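Local coordinates for threonine synthase (PDB 4F4F), which probably catalyses the pyridoxal-phosphate-dependent conversion of O-phospho-L-homoserine and water to L-threonine and phosphate, the last step of threonine biosynthesis, at residues A[22-27]-A[122-127]; A[126-131]-A[155-160]; A[130-133]-A[138-141]; A[217-222]-A[460-465]. One frame throughout, in Å; residues are numbered along the deposited sequence.

Contact 1: A[22-27]-A[122-127]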
loop_
_atom_site.group_PDB
_atom_site.type_symbol
_atom_site.label_atom_id
_atom_site.label_comp_id
_atom_site.label_asym_id
_atom_site.label_seq_id
_atom_site.Cartn_x
_atom_site.Cartn_y
_atom_site.Cartn_z
ATOM N N ASP A 22 20.091 -0.942 0.151
ATOM C CA ASP A 22 20.130 -0.370 -1.180
ATOM C C ASP A 22 18.810 -0.536 -1.893
ATOM O O ASP A 22 18.356 0.398 -2.538
ATOM C CB ASP A 22 21.269 -0.995 -1.996
ATOM C CG ASP A 22 22.605 -0.460 -1.607
ATOM O OD1 ASP A 22 22.637 0.697 -1.189
ATOM O OD2 ASP A 22 23.619 -1.186 -1.683
ATOM N N ALA A 23 18.188 -1.719 -1.797
ATOM C CA ALA A 23 16.899 -1.915 -2.435
ATOM C C ALA A 23 15.900 -0.900 -1.890
ATOM O O ALA A 23 15.069 -0.393 -2.642
ATOM C CB ALA A 23 16.384 -3.327 -2.254
ATOM N N LEU A 24 15.995 -0.600 -0.587
ATOM C CA LEU A 24 15.111 0.368 0.050
ATOM C C LEU A 24 15.303 1.771 -0.543
ATOM O O LEU A 24 14.344 2.485 -0.719
ATOM C CB LEU A 24 15.339 0.395 1.570
ATOM C CG LEU A 24 14.450 1.337 2.402
ATOM C CD1 LEU A 24 14.325 0.892 3.844
ATOM C CD2 LEU A 24 14.978 2.764 2.339
ATOM N N LEU A 25 16.533 2.158 -0.833
ATOM C CA LEU A 25 16.833 3.500 -1.333
ATOM C C LEU A 25 16.763 3.586 -2.851
ATOM O O LEU A 25 16.411 4.632 -3.411
ATOM C CB LEU A 25 18.240 3.901 -0.910
ATOM C CG LEU A 25 18.447 4.106 0.586
ATOM C CD1 LEU A 25 19.916 4.356 0.858
ATOM C CD2 LEU A 25 17.590 5.264 1.103
ATOM N N ALA A 26 17.142 2.499 -3.522
ATOM C CA ALA A 26 17.073 2.459 -4.978
ATOM C C ALA A 26 15.628 2.711 -5.460
ATOM O O ALA A 26 15.435 3.458 -6.421
ATOM C CB ALA A 26 17.618 1.137 -5.499
ATOM N N GLY A 27 14.629 2.111 -4.807
ATOM C CA GLY A 27 13.241 2.165 -5.303
ATOM C C GLY A 27 13.073 1.314 -6.583
ATOM O O GLY A 27 13.250 0.085 -6.539
ATOM N N GLN A 122 4.597 3.729 8.105
ATOM C CA GLN A 122 5.113 4.081 9.421
ATOM C C GLN A 122 6.435 3.335 9.674
ATOM O O GLN A 122 7.339 3.864 10.311
ATOM C CB GLN A 122 4.061 3.763 10.503
ATOM C CG GLN A 122 2.898 4.739 10.565
ATOM C CD GLN A 122 3.315 6.122 11.020
ATOM O OE1 GLN A 122 4.274 6.281 11.795
ATOM N NE2 GLN A 122 2.613 7.147 10.509
ATOM N N LEU A 123 6.572 2.142 9.130
ATOM C CA LEU A 123 7.827 1.396 9.277
ATOM C C LEU A 123 8.844 1.829 8.224
ATOM O O LEU A 123 10.034 2.035 8.542
ATOM C CB LEU A 123 7.568 -0.118 9.217
ATOM C CG LEU A 123 8.790 -1.037 9.424
ATOM C CD1 LEU A 123 9.489 -0.698 10.725
ATOM C CD2 LEU A 123 8.414 -2.527 9.315
ATOM N N LEU A 124 8.390 1.942 6.968
ATOM C CA LEU A 124 9.243 2.415 5.858
ATOM C C LEU A 124 9.965 3.714 6.223
ATOM O O LEU A 124 11.164 3.847 5.990
ATOM C CB LEU A 124 8.424 2.665 4.570
ATOM C CG LEU A 124 9.168 3.342 3.401
ATOM C CD1 LEU A 124 10.358 2.436 3.052
ATOM C CD2 LEU A 124 8.326 3.534 2.153
ATOM N N ALA A 125 9.250 4.686 6.768
ATOM C CA ALA A 125 9.885 5.990 7.066
ATOM C C ALA A 125 11.007 5.826 8.127
ATOM O O ALA A 125 12.072 6.459 8.002
ATOM C CB ALA A 125 8.862 7.041 7.466
ATOM N N ARG A 126 10.801 4.927 9.092
ATOM C CA ARG A 126 11.792 4.656 10.136
ATOM C C ARG A 126 12.959 3.822 9.643
ATOM O O ARG A 126 14.101 4.084 10.007
ATOM C CB ARG A 126 11.134 4.011 11.376
ATOM C CG ARG A 126 10.188 4.961 12.077
ATOM C CD ARG A 126 9.396 4.378 13.235
ATOM N NE ARG A 126 8.698 5.412 14.011
ATOM C CZ ARG A 126 7.516 5.942 13.669
ATOM N NH1 ARG A 126 6.887 5.558 12.555
ATOM N NH2 ARG A 126 6.952 6.856 14.423
ATOM N N MET A 127 12.695 2.836 8.799
ATOM C CA MET A 127 13.761 2.041 8.204
ATOM C C MET A 127 14.639 2.948 7.353
ATOM O O MET A 127 15.859 2.874 7.409
ATOM C CB MET A 127 13.191 0.895 7.343
ATOM C CG MET A 127 12.469 -0.151 8.172
ATOM S SD MET A 127 12.126 -1.652 7.278
ATOM C CE MET A 127 11.019 -1.112 5.958
#
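L24 of helix 20-26 packs on L124 and M127 of helix 117-134. This is buried helix-to-helix packing in a fold-type II pyridoxal-phosphate enzyme. It joins the N-terminal part of the chain to the helix that begins at K117, the lysine predicted to carry the cofactor. The side chain of L124 is about 9 Å from that of K117.

The contact itself is apolar. L24 carries it on one side, with CG anti to its backbone N (chi1 -178°), which holds the isobutyl group out toward helix 117-134. L24 CD1 rests 3.7 Å from M127 CB and 4.1 Å from M127 C. The methyl therefore sits at the root of the methionine, against the helix backbone, and not on the sulfur. L24 CG and L124 CD1 meet more loosely, at 4.3 Å. M127 also touches M80 of helix 74-86, and both L124 and M127 touch A230 of helix 229-232, so other helices share this core.

Polar bonds lie beside the packing. D22 OD1 makes a salt bridge with R135, and L24 O accepts a bond from N228. Within helix 117-134, R126 NH1 grips Q122 twice. It donates to Q122 O at 2.8 Å and, more nearly straight (166°), to Q122 OE1 at 2.8 Å, with both acceptors close to the guanidinium plane.

Contact 2: A[126-131]-A[155-160]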
loop_
_atom_site.group_PDB
_atom_site.type_symbol
_atom_site.label_atom_id
_atom_site.label_comp_id
_atom_site.label_asym_id
_atom_site.label_seq_id
_atom_site.Cartn_x
_atom_site.Cartn_y
_atom_site.Cartn_z
ATOM N N ARG A 126 10.801 4.927 9.092
ATOM C CA ARG A 126 11.792 4.656 10.136
ATOM C C ARG A 126 12.959 3.822 9.643
ATOM O O ARG A 126 14.101 4.084 10.007
ATOM C CB ARG A 126 11.134 4.011 11.376
ATOM C CG ARG A 126 10.188 4.961 12.077
ATOM C CD ARG A 126 9.396 4.378 13.235
ATOM N NE ARG A 126 8.698 5.412 14.011
ATOM C CZ ARG A 126 7.516 5.942 13.669
ATOM N NH1 ARG A 126 6.887 5.558 12.555
ATOM N NH2 ARG A 126 6.952 6.856 14.423
ATOM N N MET A 127 12.695 2.836 8.799
ATOM C CA MET A 127 13.761 2.041 8.204
ATOM C C MET A 127 14.639 2.948 7.353
ATOM O O MET A 127 15.859 2.874 7.409
ATOM C CB MET A 127 13.191 0.895 7.343
ATOM C CG MET A 127 12.469 -0.151 8.172
ATOM S SD MET A 127 12.126 -1.652 7.278
ATOM C CE MET A 127 11.019 -1.112 5.958
ATOM N N MET A 128 13.999 3.809 6.550
ATOM C CA MET A 128 14.727 4.721 5.692
ATOM C C MET A 128 15.561 5.690 6.534
ATOM O O MET A 128 16.698 5.964 6.195
ATOM C CB MET A 128 13.791 5.483 4.768
ATOM C CG MET A 128 14.531 6.386 3.784
ATOM S SD MET A 128 13.443 7.271 2.625
ATOM C CE MET A 128 12.455 5.939 1.947
ATOM N N ASP A 129 15.004 6.192 7.633
ATOM C CA ASP A 129 15.742 7.129 8.510
ATOM C C ASP A 129 17.032 6.474 9.044
ATOM O O ASP A 129 18.091 7.099 9.115
ATOM C CB ASP A 129 14.834 7.531 9.664
ATOM C CG ASP A 129 15.013 8.961 10.105
ATOM O OD1 ASP A 129 15.163 9.864 9.261
ATOM O OD2 ASP A 129 14.897 9.191 11.313
ATOM N N TYR A 130 16.925 5.191 9.359
ATOM C CA TYR A 130 18.023 4.419 9.896
ATOM C C TYR A 130 19.085 4.187 8.815
ATOM O O TYR A 130 20.282 4.392 9.062
ATOM C CB TYR A 130 17.546 3.080 10.501
ATOM C CG TYR A 130 18.703 2.266 10.988
ATOM C CD1 TYR A 130 19.336 1.372 10.133
ATOM C CD2 TYR A 130 19.218 2.435 12.276
ATOM C CE1 TYR A 130 20.425 0.632 10.560
ATOM C CE2 TYR A 130 20.319 1.704 12.707
ATOM C CZ TYR A 130 20.915 0.810 11.833
ATOM O OH TYR A 130 22.031 0.068 12.200
ATOM N N VAL A 131 18.655 3.761 7.626
ATOM C CA VAL A 131 19.602 3.520 6.532
ATOM C C VAL A 131 20.364 4.793 6.130
ATOM O O VAL A 131 21.594 4.760 5.919
ATOM C CB VAL A 131 18.891 2.895 5.312
ATOM C CG1 VAL A 131 19.799 2.936 4.095
ATOM C CG2 VAL A 131 18.387 1.496 5.665
ATOM N N GLU A 155 2.307 11.753 7.857
ATOM C CA GLU A 155 2.273 11.196 9.207
ATOM C C GLU A 155 3.380 10.190 9.513
ATOM O O GLU A 155 3.705 9.976 10.683
ATOM C CB GLU A 155 0.901 10.587 9.537
ATOM C CG GLU A 155 -0.111 11.627 9.966
ATOM C CD GLU A 155 0.227 12.274 11.317
ATOM O OE1 GLU A 155 0.640 11.593 12.265
ATOM O OE2 GLU A 155 0.067 13.475 11.435
ATOM N N ALA A 156 3.937 9.562 8.478
ATOM C CA ALA A 156 5.039 8.614 8.635
ATOM C C ALA A 156 6.397 9.328 8.694
ATOM O O ALA A 156 7.229 9.010 9.533
ATOM C CB ALA A 156 5.031 7.600 7.494
ATOM N N PHE A 157 6.585 10.339 7.833
ATOM C CA PHE A 157 7.895 11.010 7.704
ATOM C C PHE A 157 8.035 12.239 8.586
ATOM O O PHE A 157 9.150 12.665 8.861
ATOM C CB PHE A 157 8.195 11.370 6.255
ATOM C CG PHE A 157 8.632 10.197 5.430
ATOM C CD1 PHE A 157 9.950 9.790 5.439
ATOM C CD2 PHE A 157 7.728 9.514 4.629
ATOM C CE1 PHE A 157 10.380 8.727 4.669
ATOM C CE2 PHE A 157 8.156 8.456 3.844
ATOM C CZ PHE A 157 9.480 8.068 3.857
ATOM N N GLY A 158 6.904 12.769 9.045
ATOM C CA GLY A 158 6.870 13.851 10.016
ATOM C C GLY A 158 7.731 13.491 11.226
ATOM O O GLY A 158 7.546 12.467 11.912
ATOM N N GLY A 159 8.730 14.309 11.479
ATOM C CA GLY A 159 9.511 14.116 12.681
ATOM C C GLY A 159 10.611 13.111 12.548
ATOM O O GLY A 159 11.288 12.861 13.534
ATOM N N ARG A 160 10.845 12.558 11.355
ATOM C CA ARG A 160 12.024 11.746 11.154
ATOM C C ARG A 160 13.252 12.697 11.162
ATOM O O ARG A 160 13.123 13.915 10.895
ATOM C CB ARG A 160 11.943 10.895 9.869
ATOM C CG ARG A 160 10.726 9.967 9.749
ATOM C CD ARG A 160 10.782 8.713 10.605
ATOM N NE ARG A 160 10.687 8.994 12.043
ATOM C CZ ARG A 160 9.554 9.190 12.715
ATOM N NH1 ARG A 160 9.618 9.422 14.018
ATOM N NH2 ARG A 160 8.345 9.142 12.116
HETATM O O HOH W 1 5.051 8.552 13.233
HETATM O O HOH W 2 13.260 7.520 12.933
#
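R160 bends at chi2 (-76°) and chi3 (68°), which folds its guanidinium back along its own segment and against one face of the R126 guanidinium. The R126 chain runs extended from CG to NE and brings its own group across. The two guanidinium planes are 35° apart. R160 NH2 lies over one face of R126, toward the rim, 3.5 Å from R126 NH2. These are like charges, and their repulsion is probably eased by oxygen partners. R160 NH2 donates to A156 O at 2.8 Å, in its guanidinium plane. R126 NH2 donates to a water that in turn donates to E155 O, while its NH1 is held by Q122.

D129 meets R160 at nearly a right angle. Its OD1 is 3.4 Å from R160 CB, but OD2 and R160 NE are 4.3 Å apart, beyond a salt bridge. A water links these two atoms, weakly on the arginine side. The carboxylate is fixed mainly by the backbone N atoms of D161 and N162.

On the buried side, M128 SD sits 4.0 Å from F157 CE1. It approaches the edge of the ring, a Met-aromatic contact.

The second segment ends helix 148-157 with a type II beta turn, F157 to R160, in which G159 has positive phi. Here helix 117-134 packs beside the helix of a beta-alpha-beta crossover between parallel strands 139-144 and 163-170.

Contact 3: A[130-133]-A[138-141]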
loop_
_atom_site.group_PDB
_atom_site.type_symbol
_atom_site.label_atom_id
_atom_site.label_comp_id
_atom_site.label_asym_id
_atom_site.label_seq_id
_atom_site.Cartn_x
_atom_site.Cartn_y
_atom_site.Cartn_z
ATOM N N TYR A 130 16.925 5.191 9.359
ATOM C CA TYR A 130 18.023 4.419 9.896
ATOM C C TYR A 130 19.085 4.187 8.815
ATOM O O TYR A 130 20.282 4.392 9.062
ATOM C CB TYR A 130 17.546 3.080 10.501
ATOM C CG TYR A 130 18.703 2.266 10.988
ATOM C CD1 TYR A 130 19.336 1.372 10.133
ATOM C CD2 TYR A 130 19.218 2.435 12.276
ATOM C CE1 TYR A 130 20.425 0.632 10.560
ATOM C CE2 TYR A 130 20.319 1.704 12.707
ATOM C CZ TYR A 130 20.915 0.810 11.833
ATOM O OH TYR A 130 22.031 0.068 12.200
ATOM N N VAL A 131 18.655 3.761 7.626
ATOM C CA VAL A 131 19.602 3.520 6.532
ATOM C C VAL A 131 20.364 4.793 6.130
ATOM O O VAL A 131 21.594 4.760 5.919
ATOM C CB VAL A 131 18.891 2.895 5.312
ATOM C CG1 VAL A 131 19.799 2.936 4.095
ATOM C CG2 VAL A 131 18.387 1.496 5.665
ATOM N N LEU A 132 19.642 5.912 6.004
ATOM C CA LEU A 132 20.242 7.208 5.704
ATOM C C LEU A 132 21.277 7.604 6.774
ATOM O O LEU A 132 22.389 7.962 6.435
ATOM C CB LEU A 132 19.157 8.297 5.583
ATOM C CG LEU A 132 18.194 8.201 4.383
ATOM C CD1 LEU A 132 17.031 9.190 4.547
ATOM C CD2 LEU A 132 18.921 8.470 3.054
ATOM N N ALA A 133 20.907 7.535 8.049
ATOM C CA ALA A 133 21.843 7.838 9.144
ATOM C C ALA A 133 23.102 7.006 9.030
ATOM O O ALA A 133 24.210 7.526 9.208
ATOM C CB ALA A 133 21.214 7.597 10.518
ATOM N N ARG A 138 21.064 12.258 3.877
ATOM C CA ARG A 138 19.740 12.772 4.129
ATOM C C ARG A 138 18.967 12.564 2.838
ATOM O O ARG A 138 19.554 12.208 1.808
ATOM C CB ARG A 138 19.798 14.262 4.490
ATOM C CG ARG A 138 20.755 14.578 5.643
ATOM C CD ARG A 138 20.613 16.001 6.151
ATOM N NE ARG A 138 19.202 16.225 6.413
ATOM C CZ ARG A 138 18.589 15.983 7.568
ATOM N NH1 ARG A 138 19.265 15.551 8.628
ATOM N NH2 ARG A 138 17.281 16.185 7.655
ATOM N N ALA A 139 17.658 12.744 2.901
ATOM C CA ALA A 139 16.825 12.668 1.686
ATOM C C ALA A 139 15.734 13.733 1.699
ATOM O O ALA A 139 15.261 14.134 2.760
ATOM C CB ALA A 139 16.204 11.292 1.529
ATOM N N THR A 140 15.310 14.137 0.502
ATOM C CA THR A 140 14.193 15.042 0.310
ATOM C C THR A 140 13.103 14.181 -0.352
ATOM O O THR A 140 13.244 13.769 -1.500
ATOM C CB THR A 140 14.604 16.232 -0.585
ATOM O OG1 THR A 140 15.707 16.936 0.017
ATOM C CG2 THR A 140 13.424 17.183 -0.801
ATOM N N ILE A 141 12.068 13.852 0.412
ATOM C CA ILE A 141 10.936 13.037 -0.087
ATOM C C ILE A 141 9.974 13.945 -0.818
ATOM O O ILE A 141 9.552 14.965 -0.268
ATOM C CB ILE A 141 10.169 12.333 1.054
ATOM C CG1 ILE A 141 11.152 11.572 1.995
ATOM C CG2 ILE A 141 9.065 11.424 0.472
ATOM C CD1 ILE A 141 11.798 10.359 1.383
#
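R138 meets L132 through its backbone. Its carbonyl O lies 4.0 Å from L132 CD2, and its carbonyl C is 4.1 Å from the same methyl. The CB of R138 points away from helix 117-134, and the guanidinium is used in another place, with NH2 donating to D161 O.

A139 follows as the first residue of strand 139-144. Its CB touches L132 CD1 at 3.8 Å, and its backbone N is 4.0 Å from that methyl. The two branches of L132 thus divide the work, one on each residue. CG of L132 stands anti to its carbonyl carbon (chi1 -68°), which points the fork at the start of the strand, CD2 on the R138 carbonyl and CD1 on the A139 methyl. L132 and A139 also both touch T163 of the neighbouring strand 163-170.

After A139 the strand moves away from L132. T140 binds L219 O and S466 through OG1.

The whole is a helix packed on the parallel sheet that its own chain enters after a short loop. Strand bonds occupy the backbone of A139, which pairs with N162 and D164. L132 meets the A139 methyl and the R138 carbonyl with two methyls that can neither donate nor accept, so the contact is apolar, non-directional packing.

Contact 4: A[217-222]-A[460-465]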
loop_
_atom_site.group_PDB
_atom_site.type_symbol
_atom_site.label_atom_id
_atom_site.label_comp_id
_atom_site.label_asym_id
_atom_site.label_seq_id
_atom_site.Cartn_x
_atom_site.Cartn_y
_atom_site.Cartn_z
ATOM N N ASP A 217 20.067 15.297 -7.516
ATOM C CA ASP A 217 21.378 15.023 -6.932
ATOM C C ASP A 217 21.601 15.964 -5.769
ATOM O O ASP A 217 21.943 15.538 -4.673
ATOM C CB ASP A 217 22.487 15.265 -7.974
ATOM C CG ASP A 217 23.031 13.979 -8.581
ATOM O OD1 ASP A 217 23.089 12.951 -7.878
ATOM O OD2 ASP A 217 23.445 14.011 -9.767
ATOM N N ALA A 218 21.403 17.259 -6.027
ATOM C CA ALA A 218 21.655 18.295 -5.022
ATOM C C ALA A 218 20.760 18.127 -3.784
ATOM O O ALA A 218 21.184 18.400 -2.665
ATOM C CB ALA A 218 21.487 19.684 -5.629
ATOM N N LEU A 219 19.533 17.655 -3.992
ATOM C CA LEU A 219 18.542 17.610 -2.915
ATOM C C LEU A 219 18.358 16.193 -2.393
ATOM O O LEU A 219 17.565 16.007 -1.498
ATOM C CB LEU A 219 17.175 18.161 -3.380
ATOM C CG LEU A 219 16.889 19.672 -3.224
ATOM C CD1 LEU A 219 16.815 20.059 -1.750
ATOM C CD2 LEU A 219 17.921 20.545 -3.924
ATOM N N SER A 220 19.090 15.212 -2.941
ATOM C CA SER A 220 18.909 13.792 -2.594
ATOM C C SER A 220 17.421 13.371 -2.678
ATOM O O SER A 220 16.852 12.761 -1.754
ATOM C CB SER A 220 19.499 13.495 -1.217
ATOM O OG SER A 220 20.889 13.790 -1.170
ATOM N N LEU A 221 16.787 13.717 -3.801
ATOM C CA LEU A 221 15.349 13.497 -3.971
ATOM C C LEU A 221 14.987 12.014 -3.916
ATOM O O LEU A 221 15.679 11.194 -4.482
ATOM C CB LEU A 221 14.870 14.065 -5.300
ATOM C CG LEU A 221 13.685 15.007 -5.237
ATOM C CD1 LEU A 221 14.119 16.314 -4.567
ATOM C CD2 LEU A 221 13.158 15.224 -6.643
ATOM N N SER A 222 13.890 11.697 -3.236
ATOM C CA SER A 222 13.343 10.342 -3.195
ATOM C C SER A 222 11.803 10.405 -3.237
ATOM O O SER A 222 11.202 11.381 -2.765
ATOM C CB SER A 222 13.819 9.623 -1.946
ATOM O OG SER A 222 13.506 8.249 -2.010
ATOM N N GLU A 460 12.473 25.862 -6.280
ATOM C CA GLU A 460 13.050 26.897 -5.394
ATOM C C GLU A 460 12.534 26.723 -3.954
ATOM O O GLU A 460 13.284 26.860 -2.983
ATOM C CB GLU A 460 12.781 28.344 -5.913
ATOM N N TYR A 461 11.251 26.439 -3.810
ATOM C CA TYR A 461 10.693 26.222 -2.464
ATOM C C TYR A 461 11.380 25.022 -1.826
ATOM O O TYR A 461 11.839 25.090 -0.685
ATOM C CB TYR A 461 9.145 26.061 -2.465
ATOM C CG TYR A 461 8.608 25.885 -1.063
ATOM C CD1 TYR A 461 8.715 24.652 -0.420
ATOM C CD2 TYR A 461 8.035 26.956 -0.346
ATOM C CE1 TYR A 461 8.296 24.483 0.890
ATOM C CE2 TYR A 461 7.580 26.775 0.964
ATOM C CZ TYR A 461 7.721 25.542 1.575
ATOM O OH TYR A 461 7.302 25.300 2.878
ATOM N N VAL A 462 11.504 23.940 -2.574
ATOM C CA VAL A 462 12.113 22.738 -2.021
ATOM C C VAL A 462 13.585 22.976 -1.654
ATOM O O VAL A 462 14.025 22.592 -0.578
ATOM C CB VAL A 462 11.993 21.545 -2.996
ATOM C CG1 VAL A 462 12.920 20.407 -2.569
ATOM C CG2 VAL A 462 10.548 21.078 -3.092
ATOM N N ARG A 463 14.317 23.631 -2.560
ATOM C CA ARG A 463 15.725 23.956 -2.363
ATOM C C ARG A 463 15.900 24.801 -1.104
ATOM O O ARG A 463 16.772 24.526 -0.291
ATOM C CB ARG A 463 16.243 24.664 -3.621
ATOM C CG ARG A 463 17.706 25.063 -3.637
ATOM C CD ARG A 463 18.062 25.755 -4.967
ATOM N NE ARG A 463 18.431 24.761 -5.982
ATOM C CZ ARG A 463 17.804 24.524 -7.138
ATOM N NH1 ARG A 463 16.755 25.231 -7.525
ATOM N NH2 ARG A 463 18.271 23.558 -7.933
ATOM N N HIS A 464 15.042 25.802 -0.919
ATOM C CA HIS A 464 15.118 26.685 0.248
ATOM C C HIS A 464 14.822 26.004 1.570
ATOM O O HIS A 464 15.450 26.325 2.579
ATOM C CB HIS A 464 14.215 27.911 0.074
ATOM C CG HIS A 464 14.354 28.918 1.186
ATOM N ND1 HIS A 464 13.491 28.975 2.225
ATOM C CD2 HIS A 464 15.333 29.888 1.431
ATOM C CE1 HIS A 464 13.882 29.954 3.083
ATOM N NE2 HIS A 464 15.007 30.508 2.594
ATOM N N HIS A 465 13.915 25.030 1.576
ATOM C CA HIS A 465 13.419 24.466 2.822
ATOM C C HIS A 465 14.015 23.115 3.204
ATOM O O HIS A 465 14.077 22.794 4.395
ATOM C CB HIS A 465 11.893 24.401 2.776
ATOM C CG HIS A 465 11.238 25.751 2.864
ATOM N ND1 HIS A 465 10.996 26.360 4.045
ATOM C CD2 HIS A 465 10.802 26.631 1.872
ATOM C CE1 HIS A 465 10.417 27.565 3.826
ATOM N NE2 HIS A 465 10.303 27.734 2.497
#
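Apolar packing of L219 on V462 and R463 sets the C-terminal helix 455-465 against the end of helix 213-219. It lies well out from the centre of the chain, beside the parallel sheet of strands 221-223, 139-144, 163-170, 190-196 and 449-452. L219 is the main residue on one side. Its CD1 is 4.0 Å from V462 CG1, and the two side chains cross at a slant. The same methyl is 3.9 Å from V462 O, so it also reaches the helix backbone. V462 holds CG1 anti to its backbone N (chi1 166°), and this branch is the one that meets L219. R463 adds a looser border: L219 CD1 is 4.1 Å from its CA, and L219 CD2 is 4.5 Å from its CB.

S220, with positive phi, forms a Schellman motif directly after L219, and the chain then enters strand 221-223 at the edge of the sheet. L219 O accepts a bond from T140 OG1 of the adjacent strand. The leucine is thus tied to the sheet while its side chain faces the helix.

Helix 455-465 follows strand 449-452, at the other edge of the sheet, and passes over one face. V462 touches T140 and F166 of the sheet, and F215 of helix 213-219. R463 NH2 has a long, weak ion pair with E214. On the far flank of the helix, Y461 OH bonds to H191 ND1, and H465 CD2 lies 3.2 Å above the centre of the Y461 ring.

In the fold
Contacts 1, 2 and 3 share helix 117-134 and lie close together, with centres 8 to 9 Å apart. Contact 1 is buried and apolar. Contact 2 is partly buried and the most polar, with charged groups and waters on its outer side. Its M128 and F157 meet I141 CD1, which joins it to the strand of contact 3. Contact 3 is again apolar, as helix meets sheet. Contact 4 is the farthest from the chain's centre. It uses other helices but reaches the same sheet: T140 O and S222 N bond at 2.8 Å, linking strands 139-144 and 221-223. Its touching residues include one exposed arginine.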